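P1 (Rice yellow mottle virus, PDB 6TY0) suppresses RNA silencing for the virus and takes part in its spread, this chain being the N-terminal part with a four-cysteine zinc finger. Local coordinates at residues M1-V6 against L27-H32; V38-D43 against F88-A93; L46-N51 against T81-V86; W57-F62 against H70-E75. One frame throughout, in Å; residues are numbered along the deposited sequence.

Contact 1: M1-V6 against L27-H32; sequences MTRLEV and LTWVWH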
# COMPACT_ATOMS: atom_id res chain seq x y z
N MET A 1 6.14 6.33 3.08
CA MET A 1 5.18 5.45 3.82
C MET A 1 4.28 6.34 4.66
O MET A 1 4.73 6.82 5.69
CB MET A 1 5.94 4.49 4.75
CG MET A 1 5.10 3.35 5.29
SD MET A 1 4.31 2.56 3.88
CE MET A 1 5.67 1.57 3.25
N THR A 2 3.07 6.61 4.19
CA THR A 2 2.14 7.47 4.92
C THR A 2 0.84 6.69 5.14
O THR A 2 0.33 6.08 4.21
CB THR A 2 1.82 8.78 4.16
OG1 THR A 2 3.03 9.46 3.79
CG2 THR A 2 0.91 9.72 4.99
N ARG A 3 0.32 6.71 6.36
CA ARG A 3 -0.93 6.04 6.68
C ARG A 3 -2.10 6.95 6.28
O ARG A 3 -2.09 8.15 6.58
CB ARG A 3 -1.01 5.77 8.17
CG ARG A 3 -2.17 4.92 8.62
CD ARG A 3 -2.34 5.06 10.14
NE ARG A 3 -1.17 4.58 10.90
CZ ARG A 3 -1.12 3.43 11.60
NH1 ARG A 3 -2.16 2.59 11.65
NH2 ARG A 3 -0.02 3.13 12.28
N LEU A 4 -3.06 6.42 5.54
CA LEU A 4 -4.33 7.13 5.32
C LEU A 4 -5.44 6.39 6.07
O LEU A 4 -5.75 5.25 5.75
CB LEU A 4 -4.68 7.18 3.85
CG LEU A 4 -5.95 7.96 3.57
CD1 LEU A 4 -5.60 9.41 3.28
CD2 LEU A 4 -6.69 7.36 2.40
N GLU A 5 -6.01 7.03 7.08
CA GLU A 5 -7.09 6.51 7.87
C GLU A 5 -8.44 6.76 7.21
O GLU A 5 -8.70 7.85 6.68
CB GLU A 5 -7.11 7.18 9.25
CG GLU A 5 -5.82 7.02 10.04
CD GLU A 5 -6.01 7.11 11.56
OE1 GLU A 5 -7.08 7.57 12.03
OE2 GLU A 5 -5.06 6.72 12.29
N VAL A 6 -9.30 5.76 7.27
CA VAL A 6 -10.65 5.83 6.72
C VAL A 6 -11.66 5.48 7.82
O VAL A 6 -11.58 4.41 8.41
CB VAL A 6 -10.84 4.82 5.60
CG1 VAL A 6 -12.24 4.94 5.02
CG2 VAL A 6 -9.78 5.03 4.52
N LEU A 27 -12.83 1.96 11.92
CA LEU A 27 -11.70 2.83 11.59
C LEU A 27 -10.72 1.92 10.90
O LEU A 27 -10.28 0.95 11.50
CB LEU A 27 -11.08 3.48 12.81
CG LEU A 27 -9.98 4.51 12.53
CD1 LEU A 27 -10.49 5.69 11.72
CD2 LEU A 27 -9.38 5.04 13.83
N THR A 28 -10.40 2.17 9.63
CA THR A 28 -9.47 1.29 8.94
C THR A 28 -8.36 2.14 8.36
O THR A 28 -8.39 3.37 8.44
CB THR A 28 -10.18 0.44 7.87
OG1 THR A 28 -9.25 -0.52 7.35
CG2 THR A 28 -10.70 1.26 6.72
N TRP A 29 -7.35 1.51 7.79
CA TRP A 29 -6.36 2.35 7.12
C TRP A 29 -5.67 1.65 5.96
O TRP A 29 -5.65 0.42 5.85
CB TRP A 29 -5.34 2.91 8.12
CG TRP A 29 -4.58 1.86 8.76
CD1 TRP A 29 -3.42 1.33 8.32
CD2 TRP A 29 -4.93 1.15 9.95
NE1 TRP A 29 -3.00 0.32 9.16
CE2 TRP A 29 -3.91 0.19 10.18
CE3 TRP A 29 -6.01 1.22 10.85
CZ2 TRP A 29 -3.93 -0.70 11.28
CZ3 TRP A 29 -6.03 0.33 11.95
CH2 TRP A 29 -5.00 -0.62 12.14
N VAL A 30 -5.14 2.50 5.09
CA VAL A 30 -4.28 2.03 3.99
C VAL A 30 -3.04 2.88 4.03
O VAL A 30 -2.96 3.84 4.82
CB VAL A 30 -4.97 2.10 2.59
CG1 VAL A 30 -6.23 1.27 2.57
CG2 VAL A 30 -5.32 3.52 2.19
N TRP A 31 -2.09 2.51 3.17
CA TRP A 31 -0.82 3.20 3.05
C TRP A 31 -0.55 3.68 1.63
O TRP A 31 -0.97 3.05 0.64
CB TRP A 31 0.30 2.24 3.43
CG TRP A 31 0.09 1.62 4.79
CD1 TRP A 31 -0.61 0.47 5.09
CD2 TRP A 31 0.59 2.11 6.04
NE1 TRP A 31 -0.59 0.22 6.43
CE2 TRP A 31 0.14 1.21 7.05
CE3 TRP A 31 1.37 3.23 6.41
CZ2 TRP A 31 0.43 1.39 8.40
CZ3 TRP A 31 1.67 3.42 7.78
CH2 TRP A 31 1.19 2.49 8.76
N HIS A 32 0.19 4.77 1.54
CA HIS A 32 0.64 5.24 0.26
C HIS A 32 2.04 5.86 0.36
O HIS A 32 2.51 6.18 1.44
CB HIS A 32 -0.36 6.26 -0.28
CG HIS A 32 -0.44 7.52 0.50
ND1 HIS A 32 0.52 8.51 0.42
CD2 HIS A 32 -1.41 8.01 1.30
CE1 HIS A 32 0.14 9.55 1.14
NE2 HIS A 32 -1.02 9.26 1.71
O HOH W 1 4.66 8.44 1.95
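Residues 2-6 and 27-32 run antiparallel as neighbouring strands, their short axes 4.5 Å apart at closest approach, with paired N-H...O=C bonds at Thr-2/His-32, Leu-4/Val-30 and Val-6/Thr-28. The two straightest link Val-6 and Thr-28, N to O 2.8 Å and 176° each way. On the face carrying Arg-3, Trp-29 and Trp-31, the arginine lies alongside both indoles. Its CG is anti to the backbone N (chi1 -172°), its CB sits over the six-membered ring of Trp-31, and a bend at chi3 (-63°) brings the guanidinium over Trp-29. There NH1 comes 3.3 Å from Trp-29 CE2, and CZ is 4.4 Å from the centroid of the five-membered ring, a cation-pi contact from above the face. Met-1 SD approaches Trp-31 obliquely, and Trp-31 stacks on Trp-31 of the second subunit. On the other face, Thr-2 CB rests over the His-32 ring, 3.5 Å from CE1, while Thr-2 OG1 bonds to Asp-37. Water 1 accepts from Met-1 N and donates to Thr-2 OG1 and His-32 O, closing the strand end. The Arg-3 charge is thus held over the Trp-29 face and beside the rim of Trp-31, which would probably stabilise it, while the Leu-4/Val-30 side packs into the protein.

Contact 2: V38-D43 against F88-A93; sequences VDSVRD and FDVVCA. With ZN (zinc ion), chain C.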
# COMPACT_ATOMS: atom_id res chain seq x y z
N VAL A 38 0.35 15.09 -0.67
CA VAL A 38 -0.05 16.40 -1.17
C VAL A 38 -1.28 16.82 -0.38
O VAL A 38 -1.95 15.94 0.17
CB VAL A 38 -0.35 16.37 -2.68
CG1 VAL A 38 0.90 16.05 -3.46
CG2 VAL A 38 -1.45 15.35 -3.01
N ASP A 39 -1.58 18.13 -0.33
CA ASP A 39 -2.62 18.69 0.57
C ASP A 39 -4.01 18.11 0.34
O ASP A 39 -4.76 17.94 1.28
CB ASP A 39 -2.75 20.22 0.41
CG ASP A 39 -1.69 20.99 1.18
OD1 ASP A 39 -0.56 20.49 1.38
OD2 ASP A 39 -2.00 22.13 1.59
N SER A 40 -4.34 17.82 -0.92
CA SER A 40 -5.70 17.38 -1.28
C SER A 40 -5.98 15.91 -0.94
O SER A 40 -7.11 15.46 -1.10
CB SER A 40 -5.94 17.63 -2.77
OG SER A 40 -4.81 17.19 -3.53
N VAL A 41 -4.98 15.16 -0.48
CA VAL A 41 -5.19 13.79 -0.00
C VAL A 41 -5.39 13.83 1.50
O VAL A 41 -4.46 14.06 2.24
CB VAL A 41 -4.00 12.90 -0.40
CG1 VAL A 41 -4.01 11.55 0.28
CG2 VAL A 41 -4.02 12.72 -1.91
N ARG A 42 -6.61 13.61 1.96
CA ARG A 42 -6.91 13.71 3.38
C ARG A 42 -7.72 12.51 3.79
O ARG A 42 -8.50 11.98 2.99
CB ARG A 42 -7.71 14.98 3.69
CG ARG A 42 -6.96 16.26 3.35
CD ARG A 42 -7.84 17.49 3.29
NE ARG A 42 -6.97 18.66 3.22
CZ ARG A 42 -6.27 19.16 4.25
NH1 ARG A 42 -6.36 18.64 5.48
NH2 ARG A 42 -5.49 20.22 4.05
N ASP A 43 -7.58 12.15 5.06
CA ASP A 43 -8.30 11.00 5.65
C ASP A 43 -9.80 11.15 5.40
O ASP A 43 -10.38 12.12 5.83
CB ASP A 43 -8.04 10.92 7.15
CG ASP A 43 -6.61 10.59 7.47
OD1 ASP A 43 -5.93 9.96 6.64
OD2 ASP A 43 -6.15 10.95 8.56
N PHE A 88 -8.85 9.70 -5.20
CA PHE A 88 -8.05 10.91 -5.10
C PHE A 88 -7.53 11.18 -6.48
O PHE A 88 -6.53 10.58 -6.91
CB PHE A 88 -6.90 10.70 -4.11
CG PHE A 88 -7.36 10.62 -2.69
CD1 PHE A 88 -7.92 11.74 -2.09
CD2 PHE A 88 -7.28 9.46 -1.99
CE1 PHE A 88 -8.39 11.67 -0.78
CE2 PHE A 88 -7.76 9.36 -0.69
CZ PHE A 88 -8.30 10.48 -0.07
N ASP A 89 -8.24 12.05 -7.19
CA ASP A 89 -7.82 12.59 -8.48
C ASP A 89 -7.15 13.92 -8.21
O ASP A 89 -7.82 14.92 -8.04
CB ASP A 89 -9.01 12.74 -9.44
CG ASP A 89 -9.67 11.38 -9.73
OD1 ASP A 89 -8.96 10.46 -10.14
OD2 ASP A 89 -10.87 11.24 -9.50
N VAL A 90 -5.82 13.92 -8.15
CA VAL A 90 -5.10 15.05 -7.62
C VAL A 90 -3.88 15.32 -8.47
O VAL A 90 -3.61 14.60 -9.39
CB VAL A 90 -4.66 14.76 -6.17
CG1 VAL A 90 -5.88 14.49 -5.29
CG2 VAL A 90 -3.68 13.59 -6.12
N VAL A 91 -3.17 16.39 -8.16
CA VAL A 91 -1.88 16.68 -8.78
C VAL A 91 -0.84 16.05 -7.87
O VAL A 91 -0.78 16.37 -6.67
CB VAL A 91 -1.63 18.20 -8.97
CG1 VAL A 91 -0.27 18.46 -9.57
CG2 VAL A 91 -2.74 18.82 -9.82
N CYS A 92 -0.04 15.16 -8.43
CA CYS A 92 0.90 14.35 -7.62
C CYS A 92 2.09 15.22 -7.19
O CYS A 92 2.23 16.38 -7.64
CB CYS A 92 1.37 13.12 -8.39
SG CYS A 92 2.73 13.46 -9.56
N ALA A 93 2.92 14.71 -6.27
CA ALA A 93 4.07 15.47 -5.75
C ALA A 93 5.09 15.88 -6.82
O ALA A 93 5.76 16.85 -6.68
CB ALA A 93 4.76 14.71 -4.61
ZN ZN C . 1.79 13.70 -11.76
O HOH W 2 -4.31 18.18 -6.34
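Val-41 is the last residue of the type I beta turn that begins at Val-38, and it packs on the ring of Phe-88. Its CB lies over one face of that ring, where the two side chains cross at about a right angle. From there the branches part. CG1, anti to the backbone N (chi1 169°), stands almost exactly above the ring centre, 4.3 Å from the centroid and 3° off the normal, a clean CH-pi contact. CG2, anti to the carbonyl carbon, slides toward the root of the ring, 4.0 Å from Phe-88 CG, and also meets Val-90 CG1 at 4.2 Å. The carbonyl O of Arg-42 comes to the edge of the same ring, 3.4 Å from Phe-88 CZ, so face and rim are gripped by consecutive residues of the loop. One residue back, Ser-40 OG packs 3.4 Å from Val-90 CG1 and shares water 2 with Val-91 N, the water accepting from that amide. Val-38 CG1 touches the backbone at Val-91 O, 3.6 Å away, just before Cys-92, whose SG binds zinc at 2.4 Å; Cys-64, Cys-67 and Cys-95 complete the site. The loop after strand 26-32 thereby lies against strand 86-90 and the first cysteine of the second CxxC pair, with Leu-4 of strand 2-10 and Phe-62 of strand 54-64 also packing on Val-41 and Phe-88.

Contact 3: L46-N51 against T81-V86; sequences LRADFN and TNIPPV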
# COMPACT_ATOMS: atom_id res chain seq x y z
N LEU A 46 -16.67 8.19 5.64
CA LEU A 46 -17.61 7.58 4.71
C LEU A 46 -18.81 6.99 5.45
O LEU A 46 -18.72 6.66 6.65
CB LEU A 46 -16.98 6.43 3.97
CG LEU A 46 -15.64 6.64 3.24
CD1 LEU A 46 -15.15 5.30 2.78
CD2 LEU A 46 -15.76 7.62 2.06
N ARG A 47 -19.91 6.81 4.70
CA ARG A 47 -21.11 6.19 5.20
C ARG A 47 -21.31 4.96 4.38
O ARG A 47 -21.28 5.02 3.15
CB ARG A 47 -22.33 7.09 5.01
CG ARG A 47 -22.35 8.29 5.91
CD ARG A 47 -23.00 7.96 7.24
NE ARG A 47 -22.77 9.04 8.18
CZ ARG A 47 -23.00 8.97 9.49
NH1 ARG A 47 -23.48 7.87 10.05
NH2 ARG A 47 -22.73 10.03 10.24
N ALA A 48 -21.52 3.84 5.05
CA ALA A 48 -21.81 2.60 4.37
C ALA A 48 -22.85 1.81 5.14
O ALA A 48 -23.22 2.18 6.27
CB ALA A 48 -20.54 1.77 4.26
N ASP A 49 -23.27 0.70 4.56
CA ASP A 49 -24.36 -0.10 5.12
C ASP A 49 -23.87 -1.12 6.14
O ASP A 49 -23.22 -2.10 5.76
CB ASP A 49 -25.07 -0.89 4.03
CG ASP A 49 -25.94 0.01 3.14
OD1 ASP A 49 -26.53 1.02 3.62
OD2 ASP A 49 -26.00 -0.32 1.94
N PHE A 50 -24.24 -0.91 7.40
CA PHE A 50 -23.93 -1.89 8.43
C PHE A 50 -24.63 -3.19 8.08
O PHE A 50 -25.77 -3.21 7.68
CB PHE A 50 -24.32 -1.41 9.81
CG PHE A 50 -24.14 -2.46 10.87
CD1 PHE A 50 -22.88 -2.73 11.40
CD2 PHE A 50 -25.23 -3.21 11.32
CE1 PHE A 50 -22.69 -3.72 12.34
CE2 PHE A 50 -25.04 -4.20 12.28
CZ PHE A 50 -23.77 -4.45 12.79
N ASN A 51 -23.93 -4.29 8.22
CA ASN A 51 -24.53 -5.57 8.02
C ASN A 51 -23.82 -6.60 8.88
O ASN A 51 -22.60 -6.75 8.75
CB ASN A 51 -24.41 -5.98 6.57
CG ASN A 51 -25.11 -7.29 6.30
OD1 ASN A 51 -24.88 -8.30 6.96
ND2 ASN A 51 -25.97 -7.28 5.32
N THR A 81 -20.74 -2.84 4.30
CA THR A 81 -20.85 -3.29 2.94
C THR A 81 -21.29 -2.11 2.03
O THR A 81 -21.71 -1.05 2.53
CB THR A 81 -21.77 -4.54 2.94
OG1 THR A 81 -21.41 -5.37 1.83
CG2 THR A 81 -23.26 -4.18 2.90
N ASN A 82 -21.17 -2.27 0.71
CA ASN A 82 -21.44 -1.13 -0.22
C ASN A 82 -20.67 0.11 0.17
O ASN A 82 -21.22 1.22 0.23
CB ASN A 82 -22.91 -0.75 -0.25
CG ASN A 82 -23.78 -1.92 -0.61
OD1 ASN A 82 -23.44 -2.73 -1.47
ND2 ASN A 82 -24.92 -2.05 0.09
N ILE A 83 -19.39 -0.07 0.47
CA ILE A 83 -18.60 1.04 0.95
C ILE A 83 -18.26 1.93 -0.28
O ILE A 83 -17.74 1.44 -1.27
CB ILE A 83 -17.32 0.53 1.64
CG1 ILE A 83 -17.67 -0.44 2.81
CG2 ILE A 83 -16.53 1.72 2.18
CD1 ILE A 83 -16.47 -1.15 3.43
N PRO A 84 -18.57 3.22 -0.22
CA PRO A 84 -18.26 4.03 -1.41
C PRO A 84 -16.74 3.95 -1.78
O PRO A 84 -15.89 4.02 -0.89
CB PRO A 84 -18.65 5.45 -1.02
CG PRO A 84 -19.55 5.32 0.19
CD PRO A 84 -19.13 4.04 0.88
N PRO A 85 -16.43 3.76 -3.07
CA PRO A 85 -15.05 3.86 -3.58
C PRO A 85 -14.47 5.21 -3.26
O PRO A 85 -15.16 6.20 -3.32
CB PRO A 85 -15.23 3.74 -5.10
CG PRO A 85 -16.63 3.26 -5.32
CD PRO A 85 -17.43 3.74 -4.16
N VAL A 86 -13.21 5.28 -2.83
CA VAL A 86 -12.56 6.56 -2.55
C VAL A 86 -11.61 6.84 -3.70
O VAL A 86 -10.83 5.97 -4.10
CB VAL A 86 -11.74 6.51 -1.25
CG1 VAL A 86 -11.06 7.87 -0.97
CG2 VAL A 86 -12.64 6.07 -0.10
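The edge of the four-stranded mixed sheet lies here, where strand 45-51 takes the very short strand 80-81 as its antiparallel outer neighbour. One hydrogen-bonded pair makes the join: Asp-49 N gives to Thr-81 O at 3.1 Å, and Thr-81 N returns a bond to Asp-49 O that arrives from above the carbonyl plane. The next residue adds a side-chain clasp. Asn-82 ND2 donates to Asp-49 OD2 at 2.8 Å and 165°, meeting the anti lone pair of that oxygen within the amide's own plane, though carboxylate and amide planes stand 86° apart. The other oxygen, OD1, bonds to Thr-11 OG1, so the carboxylate is held from two sides. Past Asn-82 the chain peels off as a loop, and contact becomes mostly apolar. Ala-48 CB packs 3.9 Å from Ile-83 CG1, the exception being Pro-84 CD, 3.3 Å from Arg-47 O. Leu-46, with CG anti to the carbonyl carbon (chi1 -53°), sends CD1 between Ile-83 CG2 and Val-86 CG2, each 3.9 Å off. Ile-83 and Val-86 also touch Val-58 and Val-60 of the other sheet. The Pro-84/Pro-85 connection leads from this short antiparallel outer strand of the mixed sheet on to strand 86-90 of the three-stranded sheet.

Contact 4: W57-F62 against H70-E75; sequences WVSVSF and HYYTSE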
# COMPACT_ATOMS: atom_id res chain seq x y z
N TRP A 57 -15.17 -4.60 1.11
CA TRP A 57 -13.93 -3.96 0.71
C TRP A 57 -14.10 -2.46 0.63
O TRP A 57 -15.14 -1.94 0.19
CB TRP A 57 -13.50 -4.44 -0.67
CG TRP A 57 -12.98 -5.82 -0.76
CD1 TRP A 57 -13.65 -6.92 -1.26
CD2 TRP A 57 -11.66 -6.28 -0.41
NE1 TRP A 57 -12.82 -8.03 -1.24
CE2 TRP A 57 -11.60 -7.67 -0.73
CE3 TRP A 57 -10.53 -5.66 0.14
CZ2 TRP A 57 -10.45 -8.43 -0.52
CZ3 TRP A 57 -9.37 -6.43 0.35
CH2 TRP A 57 -9.35 -7.81 0.02
N VAL A 58 -13.11 -1.76 1.15
CA VAL A 58 -12.96 -0.35 0.88
C VAL A 58 -11.81 -0.27 -0.13
O VAL A 58 -10.80 -0.94 0.02
CB VAL A 58 -12.69 0.50 2.15
CG1 VAL A 58 -11.40 0.13 2.84
CG2 VAL A 58 -12.70 1.97 1.79
N SER A 59 -12.02 0.46 -1.21
CA SER A 59 -10.95 0.64 -2.19
C SER A 59 -10.55 2.09 -2.25
O SER A 59 -11.39 3.00 -2.14
CB SER A 59 -11.41 0.16 -3.57
OG SER A 59 -12.33 1.09 -4.11
N VAL A 60 -9.26 2.31 -2.40
CA VAL A 60 -8.77 3.67 -2.45
C VAL A 60 -7.86 3.75 -3.66
O VAL A 60 -6.87 3.03 -3.73
CB VAL A 60 -8.05 4.07 -1.16
CG1 VAL A 60 -7.66 5.54 -1.17
CG2 VAL A 60 -8.92 3.77 0.06
N SER A 61 -8.22 4.64 -4.58
CA SER A 61 -7.50 4.87 -5.80
C SER A 61 -6.89 6.25 -5.79
O SER A 61 -7.53 7.23 -5.42
CB SER A 61 -8.47 4.83 -7.01
OG SER A 61 -9.17 3.59 -6.97
N PHE A 62 -5.67 6.33 -6.29
CA PHE A 62 -4.99 7.61 -6.50
C PHE A 62 -4.64 7.73 -7.97
O PHE A 62 -4.17 6.77 -8.58
CB PHE A 62 -3.70 7.69 -5.69
CG PHE A 62 -3.87 7.50 -4.22
CD1 PHE A 62 -4.12 6.24 -3.69
CD2 PHE A 62 -3.75 8.55 -3.37
CE1 PHE A 62 -4.25 6.05 -2.33
CE2 PHE A 62 -3.87 8.39 -2.00
CZ PHE A 62 -4.11 7.13 -1.47
N HIS A 70 -0.43 6.60 -10.87
CA HIS A 70 -1.63 6.08 -10.25
C HIS A 70 -1.28 4.99 -9.24
O HIS A 70 -0.19 4.42 -9.29
CB HIS A 70 -2.56 5.54 -11.34
CG HIS A 70 -2.01 4.38 -12.07
ND1 HIS A 70 -1.10 4.50 -13.10
CD2 HIS A 70 -2.23 3.04 -11.92
CE1 HIS A 70 -0.78 3.30 -13.55
NE2 HIS A 70 -1.44 2.39 -12.83
N TYR A 71 -2.23 4.69 -8.36
CA TYR A 71 -2.02 3.69 -7.30
C TYR A 71 -3.40 3.26 -6.80
O TYR A 71 -4.31 4.06 -6.72
CB TYR A 71 -1.15 4.30 -6.17
CG TYR A 71 -1.00 3.42 -4.96
CD1 TYR A 71 -0.37 2.21 -5.05
CD2 TYR A 71 -1.49 3.82 -3.72
CE1 TYR A 71 -0.25 1.39 -3.95
CE2 TYR A 71 -1.35 3.01 -2.60
CZ TYR A 71 -0.71 1.82 -2.73
OH TYR A 71 -0.62 1.02 -1.67
N TYR A 72 -3.54 1.97 -6.53
CA TYR A 72 -4.79 1.36 -6.08
C TYR A 72 -4.44 0.46 -4.89
O TYR A 72 -3.48 -0.37 -4.94
CB TYR A 72 -5.44 0.55 -7.23
CG TYR A 72 -6.67 -0.23 -6.81
CD1 TYR A 72 -6.54 -1.50 -6.23
CD2 TYR A 72 -7.95 0.32 -6.92
CE1 TYR A 72 -7.65 -2.20 -5.81
CE2 TYR A 72 -9.08 -0.39 -6.50
CZ TYR A 72 -8.93 -1.64 -5.96
OH TYR A 72 -10.03 -2.36 -5.50
N THR A 73 -5.15 0.66 -3.79
CA THR A 73 -5.14 -0.29 -2.68
C THR A 73 -6.54 -0.54 -2.19
O THR A 73 -7.50 0.22 -2.45
CB THR A 73 -4.53 0.20 -1.36
OG1 THR A 73 -4.39 1.63 -1.32
CG2 THR A 73 -3.36 -0.52 -1.07
N SER A 74 -6.63 -1.56 -1.37
CA SER A 74 -7.88 -1.88 -0.76
C SER A 74 -7.62 -2.64 0.58
O SER A 74 -6.49 -3.10 0.89
CB SER A 74 -8.65 -2.70 -1.74
OG SER A 74 -7.93 -3.90 -1.91
N GLU A 75 -8.67 -2.64 1.41
CA GLU A 75 -8.67 -3.28 2.70
C GLU A 75 -10.09 -3.84 3.02
O GLU A 75 -11.13 -3.25 2.66
CB GLU A 75 -8.17 -2.29 3.77
CG GLU A 75 -8.14 -2.81 5.23
CD GLU A 75 -7.18 -3.98 5.44
OE1 GLU A 75 -7.38 -5.07 4.88
OE2 GLU A 75 -6.20 -3.78 6.15
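The tight part of this pairing is the face bearing Val-58, Val-60, Phe-62, Tyr-71, Thr-73 and Glu-75, which packs against strand 26-32. Phe-62 and Tyr-71 lie side by side and point the same way. Tyr-71 has CG anti to the backbone N (chi1 173°) and Phe-62 has CG anti to the carbonyl carbon, which brings CD1 of Phe-62 to the edge of the tyrosine ring, 3.6 Å from Tyr-71 CD2. Their planes are 37° apart, and His-32, Trp-36 and Phe-88 also meet the Phe-62 ring. Tyr-71 OH bonds to Trp-31 O and to Tyr-71 OH of the second subunit. Thr-73 OG1 is buried with no polar partner in the model. Strands 54-64 and 70-77 form a beta hairpin that supplies two of the four cysteine ligands of the zinc: Cys-64 ends the first strand, Cys-67 lies in the turn, and Cys-92 and Cys-95 complete the site. Six backbone bonds zip it up, the shortest including Val-60 N to Thr-73 O at 2.7 Å and 174°. The opposite face is looser. Tyr-72 lies along two serines, with CD2 3.5 Å from Ser-61 OG at the ring edge and OH 3.5 Å from Ser-59 CB. At the far end the exposed Trp-57 turns its ring edge to Glu-75 N, CE3 lying 3.4 Å from Glu-75 C.

From the N terminus, strand 2-10 leads through helix 15-21 to strand 26-32, and contact 1 closes that first loop before any other opens. The chain then enters 38-43, the start of contact 2, whose long loop ends only at 88-93. Contact 3 is nested inside it, and contact 4, the hairpin, inside contact 3. Contact 1 and contact 3 belong to the four-stranded sheet; contact 4 builds the three-stranded one, which strand 86-90 completes. The sheets meet, among other places, where Thr-28 and Val-30 pack on Glu-75 and Thr-73. Contact 2 ties the zinc site to both sheets, its Asp-43 OD1 taking the N-H of Glu-5 and Phe-88 pairing with Ser-61, while contacts 1 and 4 also touch the second subunit.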